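Local coordinates for SVP1-like protein 2 (Kluyveromyces lactis, PDB 4V16) that probably binds phosphatidylinositol 3,5-bisphosphate through a PROPPIN-family beta-propeller and is thought to act in mitochondrial or peroxisomal functions and amino acid signalling, at residues S226-R231 / S281-I286; S269-K274 / H316-Q321; L275-G280 / I296-R301. One frame throughout, in Å; residues are numbered along the deposited sequence.

Overall arrangement
All three contacts join the sheet of strands 227-232, 238-243, 247-252 and 271-274 to the next one, which begins with strand 285-288, or pack the link between them. All are partly buried. Contact 1 lies deepest, its centre about 10 Å from that of the chain; there the innermost strands meet through hydrogen bonds from charged side chains to the backbone of the other strand. Contacts 2 and 3, farther out, have more exposed residues. Contact 2, about 23 Å out, presses the outermost strands together by apolar packing alone. Contact 3, at about 17 Å, mixes a tryptophan, an arginine and one hydrogen bond from an asparagine side-chain amide; it touches contact 1 and continues the sequence of contact 2.

Contact 1 (S226-R231 / S281-I286); sequences SIIDMR and SNDCKI
Asp229 and Arg231 each use a side chain to hold one end of the Ile286 peptide backbone. The N-H of Ile286 points almost straight at Asp229 OD2 (2.8 Å, 177° at the hydrogen) and meets the anti lone pair of that oxygen. CG of Asp229 stands anti to the backbone N (chi1 -164°), which carries it toward segment 281-286. At the carbonyl of the same isoleucine, Arg231 NE donates to Ile286 O at 3.1 Å, with the oxygen at the guanidinium edge and in its plane. The arginine chain bends at chi2 and chi3 to bring this edge round. Its NH2 lies 3.5 Å from Asp229 OD2, but the oxygen sits well out of the guanidinium plane, so the pair is bound by charge alone. The end of Ile286, CD1, lies 3.5 Å from Asp229 O. Before strand 285-288 begins, Ile228 CG2 rests 3.5 Å from Cys284 N and 4.1 Å from Cys284 SG. A second shell fixes the charges: Arg186 forms a salt bridge with Asp229 OD1, and two arginines near the carboxylate would probably stabilise its charged form. Lys285 reaches the other way, to Tyr20 and Glu21, and Asp283 bonds to Tyr20 OH. A classic beta bulge puts both Ile228 and Asp229 opposite Val242. The two touching stretches run only 3° apart in direction, and this side-chain-mediated pairing joins the innermost strands of neighbouring blades of the seven-bladed beta-propeller.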
loop_
_atom_site.group_PDB
_atom_site.type_symbol
_atom_site.label_atom_id
_atom_site.label_comp_id
_atom_site.label_asym_id
_atom_site.label_seq_id
_atom_site.Cartn_x
_atom_site.Cartn_y
_atom_site.Cartn_z
ATOM N N SER A 226 -9.970 -8.021 11.373
ATOM C CA SER A 226 -9.650 -6.886 10.521
ATOM C C SER A 226 -8.288 -7.125 9.879
ATOM O O SER A 226 -7.331 -7.503 10.554
ATOM C CB SER A 226 -9.652 -5.579 11.317
ATOM O OG SER A 226 -8.698 -5.614 12.362
ATOM N N ILE A 227 -8.215 -6.912 8.570
ATOM C CA ILE A 227 -6.992 -7.160 7.816
ATOM C C ILE A 227 -6.116 -5.911 7.778
ATOM O O ILE A 227 -6.554 -4.841 7.358
ATOM C CB ILE A 227 -7.324 -7.628 6.390
ATOM C CG1 ILE A 227 -7.916 -9.039 6.448
ATOM C CG2 ILE A 227 -6.086 -7.622 5.503
ATOM C CD1 ILE A 227 -8.675 -9.439 5.208
ATOM N N ILE A 228 -4.869 -6.066 8.213
ATOM C CA ILE A 228 -3.954 -4.941 8.373
ATOM C C ILE A 228 -3.287 -4.554 7.060
ATOM O O ILE A 228 -3.150 -3.367 6.758
ATOM C CB ILE A 228 -2.857 -5.257 9.408
ATOM C CG1 ILE A 228 -3.476 -5.765 10.714
ATOM C CG2 ILE A 228 -1.993 -4.028 9.666
ATOM C CD1 ILE A 228 -4.473 -4.816 11.344
ATOM N N ASP A 229 -2.853 -5.546 6.288
ATOM C CA ASP A 229 -2.233 -5.264 4.998
ATOM C C ASP A 229 -2.213 -6.472 4.063
ATOM O O ASP A 229 -2.217 -7.622 4.506
ATOM C CB ASP A 229 -0.802 -4.758 5.201
ATOM C CG ASP A 229 -0.238 -4.085 3.961
ATOM O OD1 ASP A 229 -1.018 -3.463 3.210
ATOM O OD2 ASP A 229 0.987 -4.174 3.740
ATOM N N MET A 230 -2.198 -6.181 2.764
ATOM C CA MET A 230 -2.018 -7.181 1.716
ATOM C C MET A 230 -0.893 -6.743 0.791
ATOM O O MET A 230 -0.587 -5.555 0.695
ATOM C CB MET A 230 -3.294 -7.366 0.899
ATOM C CG MET A 230 -4.452 -7.988 1.640
ATOM S SD MET A 230 -5.926 -7.986 0.604
ATOM C CE MET A 230 -6.941 -9.165 1.481
ATOM N N ARG A 231 -0.284 -7.697 0.096
ATOM C CA ARG A 231 0.739 -7.363 -0.885
ATOM C C ARG A 231 1.041 -8.536 -1.811
ATOM O O ARG A 231 1.303 -9.649 -1.356
ATOM C CB ARG A 231 2.019 -6.911 -0.181
ATOM C CG ARG A 231 2.846 -5.934 -0.987
ATOM C CD ARG A 231 2.176 -4.561 -1.085
ATOM N NE ARG A 231 2.425 -3.732 0.092
ATOM C CZ ARG A 231 1.925 -2.513 0.269
ATOM N NH1 ARG A 231 1.139 -1.970 -0.651
ATOM N NH2 ARG A 231 2.209 -1.833 1.370
ATOM N N SER A 281 1.856 -2.515 19.368
ATOM C CA SER A 281 1.727 -2.702 17.926
ATOM C C SER A 281 0.267 -2.869 17.512
ATOM O O SER A 281 -0.472 -3.654 18.107
ATOM C CB SER A 281 2.537 -3.918 17.472
ATOM O OG SER A 281 3.929 -3.699 17.624
ATOM N N ASN A 282 -0.140 -2.121 16.489
ATOM C CA ASN A 282 -1.496 -2.221 15.956
ATOM C C ASN A 282 -1.555 -1.959 14.449
ATOM O O ASN A 282 -2.637 -1.846 13.872
ATOM C CB ASN A 282 -2.423 -1.247 16.689
ATOM C CG ASN A 282 -1.893 0.172 16.697
ATOM O OD1 ASN A 282 -1.973 0.885 15.696
ATOM N ND2 ASN A 282 -1.357 0.595 17.836
ATOM N N ASP A 283 -0.390 -1.875 13.813
ATOM C CA ASP A 283 -0.314 -1.602 12.381
ATOM C C ASP A 283 1.028 -2.067 11.832
ATOM O O ASP A 283 2.024 -2.095 12.553
ATOM C CB ASP A 283 -0.509 -0.104 12.107
ATOM C CG ASP A 283 -0.655 0.212 10.625
ATOM O OD1 ASP A 283 -1.416 -0.497 9.932
ATOM O OD2 ASP A 283 -0.011 1.172 10.151
ATOM N N CYS A 284 1.045 -2.443 10.558
ATOM C CA CYS A 284 2.286 -2.795 9.878
ATOM C C CYS A 284 2.083 -2.733 8.370
ATOM O O CYS A 284 0.973 -2.482 7.897
ATOM C CB CYS A 284 2.763 -4.189 10.299
ATOM S SG CYS A 284 1.759 -5.565 9.678
ATOM N N LYS A 285 3.158 -2.946 7.618
ATOM C CA LYS A 285 3.068 -3.006 6.163
ATOM C C LYS A 285 4.029 -4.048 5.602
ATOM O O LYS A 285 5.169 -4.175 6.054
ATOM C CB LYS A 285 3.346 -1.631 5.549
ATOM C CG LYS A 285 2.261 -0.613 5.863
ATOM C CD LYS A 285 2.439 0.683 5.091
ATOM C CE LYS A 285 1.305 1.653 5.394
ATOM N NZ LYS A 285 1.412 2.929 4.633
ATOM N N ILE A 286 3.542 -4.796 4.617
ATOM C CA ILE A 286 4.289 -5.893 4.021
ATOM C C ILE A 286 5.068 -5.413 2.799
ATOM O O ILE A 286 4.617 -4.523 2.077
ATOM C CB ILE A 286 3.356 -7.047 3.590
ATOM C CG1 ILE A 286 2.373 -7.411 4.707
ATOM C CG2 ILE A 286 4.172 -8.269 3.196
ATOM C CD1 ILE A 286 1.176 -8.190 4.215
#

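Contact 2 (S269-K274 / H316-Q321); sequences SICNFK and HVWWLQ
Ile270 lays its terminal methyl over the indole of Trp318. CD1 stands 3.6 Å from the centroid of the five-membered ring and only 7° off its normal, a CH-pi contact made squarely on the face. CG1 sits between the backbone N and the carbonyl carbon (chi1 64°), a position beside the indole. The two side chains lie side by side and point the same way. CB of Ile270 comes within 3.8 Å of Trp318 CD1, and CB, CG1 and CD1 all approach the pyrrole part of the indole. Cys271 follows, likewise turned to the other strand. Its SG meets Trp318 CB at 3.3 Å and lies close to the backbone of Trp319. Here the main chains come nearest, with Cys271 CA and Trp319 CA 5.5 Å apart. The cysteine CB rests 3.8 Å from Leu320 CD1. Two residues on, Phe273 brings its CB to the same methyl, also 3.8 Å from Leu320 CD1, and the two side chains cross at a slant. Leu320 CD1 is therefore shared by Cys271 and Phe273, while Trp318 is shared by Ile270 and Cys271. Every side chain carrying the contact is apolar or a cysteine, and the two strands, 6.0 Å apart at closest approach and inclined by 23°, run roughly parallel without backbone pairing. Each is the edge strand of its own sheet. Beside the weakly bonded strand 271-274 runs 247-252, which binds the backbone of Ile270 and Phe273 and whose Leu248 touches Leu320. Beside 317-327 runs 303-312: Tyr311 meets the Trp318 ring, Leu309 touches both Cys271 and Trp318, and Phe307 packs edge-to-face with Phe273. The contact joins the outermost strands of two neighbouring four-stranded antiparallel sheets.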
loop_
_atom_site.group_PDB
_atom_site.type_symbol
_atom_site.label_atom_id
_atom_site.label_comp_id
_atom_site.label_asym_id
_atom_site.label_seq_id
_atom_site.Cartn_x
_atom_site.Cartn_y
_atom_site.Cartn_z
ATOM N N SER A 269 -4.418 -20.808 2.900
ATOM C CA SER A 269 -3.054 -20.334 2.708
ATOM C C SER A 269 -2.077 -21.499 2.658
ATOM O O SER A 269 -2.295 -22.534 3.289
ATOM C CB SER A 269 -2.657 -19.368 3.827
ATOM O OG SER A 269 -2.684 -20.009 5.090
ATOM N N ILE A 270 -1.002 -21.324 1.896
ATOM C CA ILE A 270 0.054 -22.325 1.809
ATOM C C ILE A 270 1.038 -22.165 2.972
ATOM O O ILE A 270 1.852 -23.051 3.235
ATOM C CB ILE A 270 0.811 -22.231 0.460
ATOM C CG1 ILE A 270 1.541 -20.890 0.338
ATOM C CG2 ILE A 270 -0.161 -22.418 -0.702
ATOM C CD1 ILE A 270 2.282 -20.699 -0.959
ATOM N N CYS A 271 0.950 -21.030 3.665
ATOM C CA CYS A 271 1.827 -20.730 4.797
ATOM C C CYS A 271 1.079 -20.039 5.923
ATOM O O CYS A 271 0.043 -19.409 5.705
ATOM C CB CYS A 271 2.986 -19.834 4.363
ATOM S SG CYS A 271 4.277 -20.660 3.451
ATOM N N ASN A 272 1.625 -20.159 7.126
ATOM C CA ASN A 272 1.152 -19.401 8.273
ATOM C C ASN A 272 2.323 -19.088 9.187
ATOM O O ASN A 272 3.288 -19.849 9.251
ATOM C CB ASN A 272 0.077 -20.174 9.036
ATOM C CG ASN A 272 -1.185 -20.364 8.226
ATOM O OD1 ASN A 272 -1.912 -19.407 7.964
ATOM N ND2 ASN A 272 -1.454 -21.601 7.826
ATOM N N PHE A 273 2.244 -17.962 9.884
ATOM C CA PHE A 273 3.283 -17.603 10.836
ATOM C C PHE A 273 2.765 -16.617 11.874
ATOM O O PHE A 273 2.401 -15.488 11.544
ATOM C CB PHE A 273 4.494 -17.012 10.112
ATOM C CG PHE A 273 5.698 -16.843 10.992
ATOM C CD1 PHE A 273 5.853 -15.707 11.772
ATOM C CD2 PHE A 273 6.676 -17.822 11.043
ATOM C CE1 PHE A 273 6.959 -15.552 12.586
ATOM C CE2 PHE A 273 7.785 -17.672 11.854
ATOM C CZ PHE A 273 7.927 -16.536 12.625
ATOM N N LYS A 274 2.734 -17.056 13.128
ATOM C CA LYS A 274 2.372 -16.182 14.236
ATOM C C LYS A 274 3.450 -15.125 14.430
ATOM O O LYS A 274 4.536 -15.419 14.928
ATOM C CB LYS A 274 2.178 -16.990 15.521
ATOM C CG LYS A 274 0.990 -17.937 15.475
ATOM C CD LYS A 274 1.015 -18.926 16.627
ATOM C CE LYS A 274 -0.248 -19.774 16.655
ATOM N NZ LYS A 274 -0.440 -20.548 15.396
ATOM N N HIS A 316 6.254 -31.175 -1.272
ATOM C CA HIS A 316 5.372 -30.163 -1.846
ATOM C C HIS A 316 4.700 -29.340 -0.748
ATOM O O HIS A 316 3.471 -29.286 -0.665
ATOM C CB HIS A 316 4.324 -30.815 -2.743
ATOM N N VAL A 317 5.517 -28.708 0.093
ATOM C CA VAL A 317 5.018 -27.903 1.206
ATOM C C VAL A 317 5.825 -26.620 1.394
ATOM O O VAL A 317 7.054 -26.621 1.288
ATOM C CB VAL A 317 5.044 -28.693 2.530
ATOM C CG1 VAL A 317 3.973 -29.773 2.525
ATOM C CG2 VAL A 317 6.422 -29.296 2.774
ATOM N N TRP A 318 5.118 -25.529 1.673
ATOM C CA TRP A 318 5.745 -24.241 1.949
ATOM C C TRP A 318 5.811 -23.992 3.453
ATOM O O TRP A 318 4.960 -24.473 4.203
ATOM C CB TRP A 318 4.970 -23.104 1.286
ATOM C CG TRP A 318 4.830 -23.204 -0.199
ATOM C CD1 TRP A 318 3.919 -23.949 -0.891
ATOM C CD2 TRP A 318 5.609 -22.511 -1.179
ATOM N NE1 TRP A 318 4.089 -23.767 -2.242
ATOM C CE2 TRP A 318 5.121 -22.890 -2.445
ATOM C CE3 TRP A 318 6.675 -21.610 -1.108
ATOM C CZ2 TRP A 318 5.664 -22.401 -3.629
ATOM C CZ3 TRP A 318 7.213 -21.124 -2.285
ATOM C CH2 TRP A 318 6.707 -21.522 -3.528
ATOM N N TRP A 319 6.811 -23.232 3.890
ATOM C CA TRP A 319 6.881 -22.810 5.285
ATOM C C TRP A 319 7.662 -21.503 5.417
ATOM O O TRP A 319 8.625 -21.262 4.687
ATOM C CB TRP A 319 7.503 -23.910 6.156
ATOM C CG TRP A 319 9.001 -23.878 6.266
ATOM C CD1 TRP A 319 9.746 -23.122 7.129
ATOM C CD2 TRP A 319 9.935 -24.652 5.505
ATOM N NE1 TRP A 319 11.084 -23.372 6.944
ATOM C CE2 TRP A 319 11.227 -24.308 5.954
ATOM C CE3 TRP A 319 9.806 -25.599 4.485
ATOM C CZ2 TRP A 319 12.380 -24.876 5.416
ATOM C CZ3 TRP A 319 10.952 -26.161 3.952
ATOM C CH2 TRP A 319 12.221 -25.799 4.419
ATOM N N LEU A 320 7.225 -20.660 6.350
ATOM C CA LEU A 320 7.844 -19.359 6.577
ATOM C C LEU A 320 8.897 -19.417 7.679
ATOM O O LEU A 320 8.757 -20.162 8.649
ATOM C CB LEU A 320 6.777 -18.324 6.941
ATOM C CG LEU A 320 5.955 -17.761 5.782
ATOM C CD1 LEU A 320 4.708 -17.070 6.309
ATOM C CD2 LEU A 320 6.795 -16.796 4.959
ATOM N N GLN A 321 9.945 -18.614 7.521
ATOM C CA GLN A 321 11.029 -18.553 8.491
ATOM C C GLN A 321 11.453 -17.108 8.730
ATOM O O GLN A 321 11.753 -16.378 7.784
ATOM C CB GLN A 321 12.222 -19.378 8.008
ATOM C CG GLN A 321 13.310 -19.578 9.051
ATOM C CD GLN A 321 14.559 -20.220 8.476
ATOM O OE1 GLN A 321 14.733 -20.290 7.258
ATOM N NE2 GLN A 321 15.438 -20.694 9.353
#

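Contact 3 (L275-G280 / I296-R301); sequences LKVSKG and IVWPNR
Arg301 lays one face of its guanidinium against Ser278 CB and is the residue most buried by the contact. Ser278 OG comes 3.4 Å from Arg301 CD. At the edge of the group, in its plane, Lys276 O lies 3.5 Å from Arg301 NH2. NH1 is 3.1 Å from Ser278 N, but both are donors and no bond forms between them; NH1 has instead a weak hydrogen bond to Ser281 OG. Arg325 NH2, a like charge close to Arg301 NH2, makes a weak hydrogen bond to the same Lys276 O. Trp298 carries the apolar half. The far corner of its six-membered ring does the touching: CH2 is 3.4 Å from Val277 CG1 and 4.0 Å from Leu275 CD1, the leucine methyl arriving at the ring edge. Both side chains cross the indole obliquely. CG of Trp298 stands anti to the carbonyl carbon (chi1 -58°), which points it toward the loop, and one face of the ring is covered by Ile296 CG2 from its own strand. The hydrogen bond of Trp298 NE1 to Asp305 OD2 helps set the turn of the ring. Leu275, third in buried area, also rests on Phe307 and is bonded through its backbone to Trp246. At the far end of the loop, Asn300 ND2 donates to Gly280 O at 3.0 Å; the bond is bent (135° at the hydrogen), with the donor above the carbonyl plane. The loop 275-280 thus packs against the end of strand 293-298 and residues 299-301, which have helical backbone angles. This is the characteristic beta-propeller link, in which the chain leaves the outermost strand of one blade and returns inward to the innermost strand of the next.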
loop_
_atom_site.group_PDB
_atom_site.type_symbol
_atom_site.label_atom_id
_atom_site.label_comp_id
_atom_site.label_asym_id
_atom_site.label_seq_id
_atom_site.Cartn_x
_atom_site.Cartn_y
_atom_site.Cartn_z
ATOM N N LEU A 275 3.147 -13.896 14.025
ATOM C CA LEU A 275 4.107 -12.801 14.108
ATOM C C LEU A 275 4.417 -12.446 15.557
ATOM O O LEU A 275 3.591 -12.653 16.447
ATOM C CB LEU A 275 3.575 -11.572 13.369
ATOM C CG LEU A 275 3.376 -11.739 11.862
ATOM C CD1 LEU A 275 2.621 -10.550 11.287
ATOM C CD2 LEU A 275 4.714 -11.915 11.160
ATOM N N LYS A 276 5.614 -11.916 15.783
ATOM C CA LYS A 276 6.027 -11.480 17.111
ATOM C C LYS A 276 5.624 -10.027 17.339
ATOM O O LYS A 276 6.272 -9.108 16.834
ATOM C CB LYS A 276 7.537 -11.646 17.283
ATOM C CG LYS A 276 8.046 -13.031 16.928
ATOM C CD LYS A 276 9.471 -13.242 17.413
ATOM C CE LYS A 276 9.977 -14.628 17.057
ATOM N NZ LYS A 276 11.258 -14.950 17.741
ATOM N N VAL A 277 4.550 -9.830 18.099
ATOM C CA VAL A 277 4.017 -8.497 18.365
ATOM C C VAL A 277 3.981 -8.187 19.858
ATOM O O VAL A 277 3.768 -9.075 20.685
ATOM C CB VAL A 277 2.591 -8.337 17.797
ATOM C CG1 VAL A 277 2.606 -8.468 16.283
ATOM C CG2 VAL A 277 1.641 -9.359 18.416
ATOM N N SER A 278 4.196 -6.918 20.190
ATOM C CA SER A 278 4.029 -6.435 21.553
ATOM C C SER A 278 2.646 -5.809 21.672
ATOM O O SER A 278 1.851 -5.870 20.733
ATOM C CB SER A 278 5.116 -5.422 21.915
ATOM O OG SER A 278 4.867 -4.166 21.312
ATOM N N LYS A 279 2.362 -5.201 22.819
ATOM C CA LYS A 279 1.049 -4.613 23.064
ATOM C C LYS A 279 0.844 -3.336 22.251
ATOM O O LYS A 279 -0.252 -3.079 21.751
ATOM C CB LYS A 279 0.871 -4.327 24.547
ATOM N N GLY A 280 1.902 -2.544 22.114
ATOM C CA GLY A 280 1.811 -1.258 21.445
ATOM C C GLY A 280 1.584 -1.348 19.946
ATOM O O GLY A 280 1.169 -0.372 19.320
ATOM N N ILE A 296 8.320 -7.238 6.934
ATOM C CA ILE A 296 7.248 -6.594 7.689
ATOM C C ILE A 296 7.823 -5.427 8.481
ATOM O O ILE A 296 8.688 -5.624 9.334
ATOM C CB ILE A 296 6.554 -7.569 8.663
ATOM C CG1 ILE A 296 6.086 -8.832 7.936
ATOM C CG2 ILE A 296 5.377 -6.887 9.353
ATOM C CD1 ILE A 296 5.079 -8.585 6.830
ATOM N N VAL A 297 7.344 -4.220 8.198
ATOM C CA VAL A 297 7.804 -3.024 8.898
ATOM C C VAL A 297 6.848 -2.660 10.030
ATOM O O VAL A 297 5.645 -2.514 9.812
ATOM C CB VAL A 297 7.941 -1.830 7.937
ATOM C CG1 VAL A 297 8.201 -0.540 8.705
ATOM C CG2 VAL A 297 9.060 -2.090 6.937
ATOM N N TRP A 298 7.395 -2.512 11.233
ATOM C CA TRP A 298 6.606 -2.160 12.409
ATOM C C TRP A 298 6.859 -0.702 12.799
ATOM O O TRP A 298 7.942 -0.375 13.284
ATOM C CB TRP A 298 6.945 -3.082 13.579
ATOM C CG TRP A 298 6.726 -4.536 13.287
ATOM C CD1 TRP A 298 7.670 -5.445 12.909
ATOM C CD2 TRP A 298 5.484 -5.249 13.351
ATOM N NE1 TRP A 298 7.095 -6.681 12.735
ATOM C CE2 TRP A 298 5.754 -6.587 12.999
ATOM C CE3 TRP A 298 4.171 -4.888 13.672
ATOM C CZ2 TRP A 298 4.761 -7.565 12.959
ATOM C CZ3 TRP A 298 3.185 -5.859 13.630
ATOM C CH2 TRP A 298 3.487 -7.182 13.275
ATOM N N PRO A 299 5.866 0.182 12.591
ATOM C CA PRO A 299 6.094 1.616 12.821
ATOM C C PRO A 299 6.388 1.985 14.276
ATOM O O PRO A 299 7.385 2.660 14.534
ATOM C CB PRO A 299 4.781 2.262 12.362
ATOM C CG PRO A 299 3.765 1.182 12.442
ATOM C CD PRO A 299 4.491 -0.089 12.131
ATOM N N ASN A 300 5.539 1.557 15.205
ATOM C CA ASN A 300 5.689 1.953 16.604
ATOM C C ASN A 300 6.982 1.434 17.233
ATOM O O ASN A 300 7.637 2.150 17.992
ATOM C CB ASN A 300 4.486 1.474 17.420
ATOM C CG ASN A 300 3.212 2.238 17.089
ATOM O OD1 ASN A 300 3.256 3.394 16.664
ATOM N ND2 ASN A 300 2.068 1.594 17.290
ATOM N N ARG A 301 7.353 0.201 16.908
ATOM C CA ARG A 301 8.573 -0.397 17.448
ATOM C C ARG A 301 9.801 -0.004 16.634
ATOM O O ARG A 301 10.929 -0.302 17.028
ATOM C CB ARG A 301 8.453 -1.921 17.483
ATOM C CG ARG A 301 7.219 -2.428 18.206
ATOM C CD ARG A 301 7.572 -3.187 19.473
ATOM N NE ARG A 301 8.185 -4.486 19.201
ATOM C CZ ARG A 301 7.532 -5.535 18.707
ATOM N NH1 ARG A 301 6.242 -5.446 18.406
ATOM N NH2 ARG A 301 8.175 -6.676 18.500
#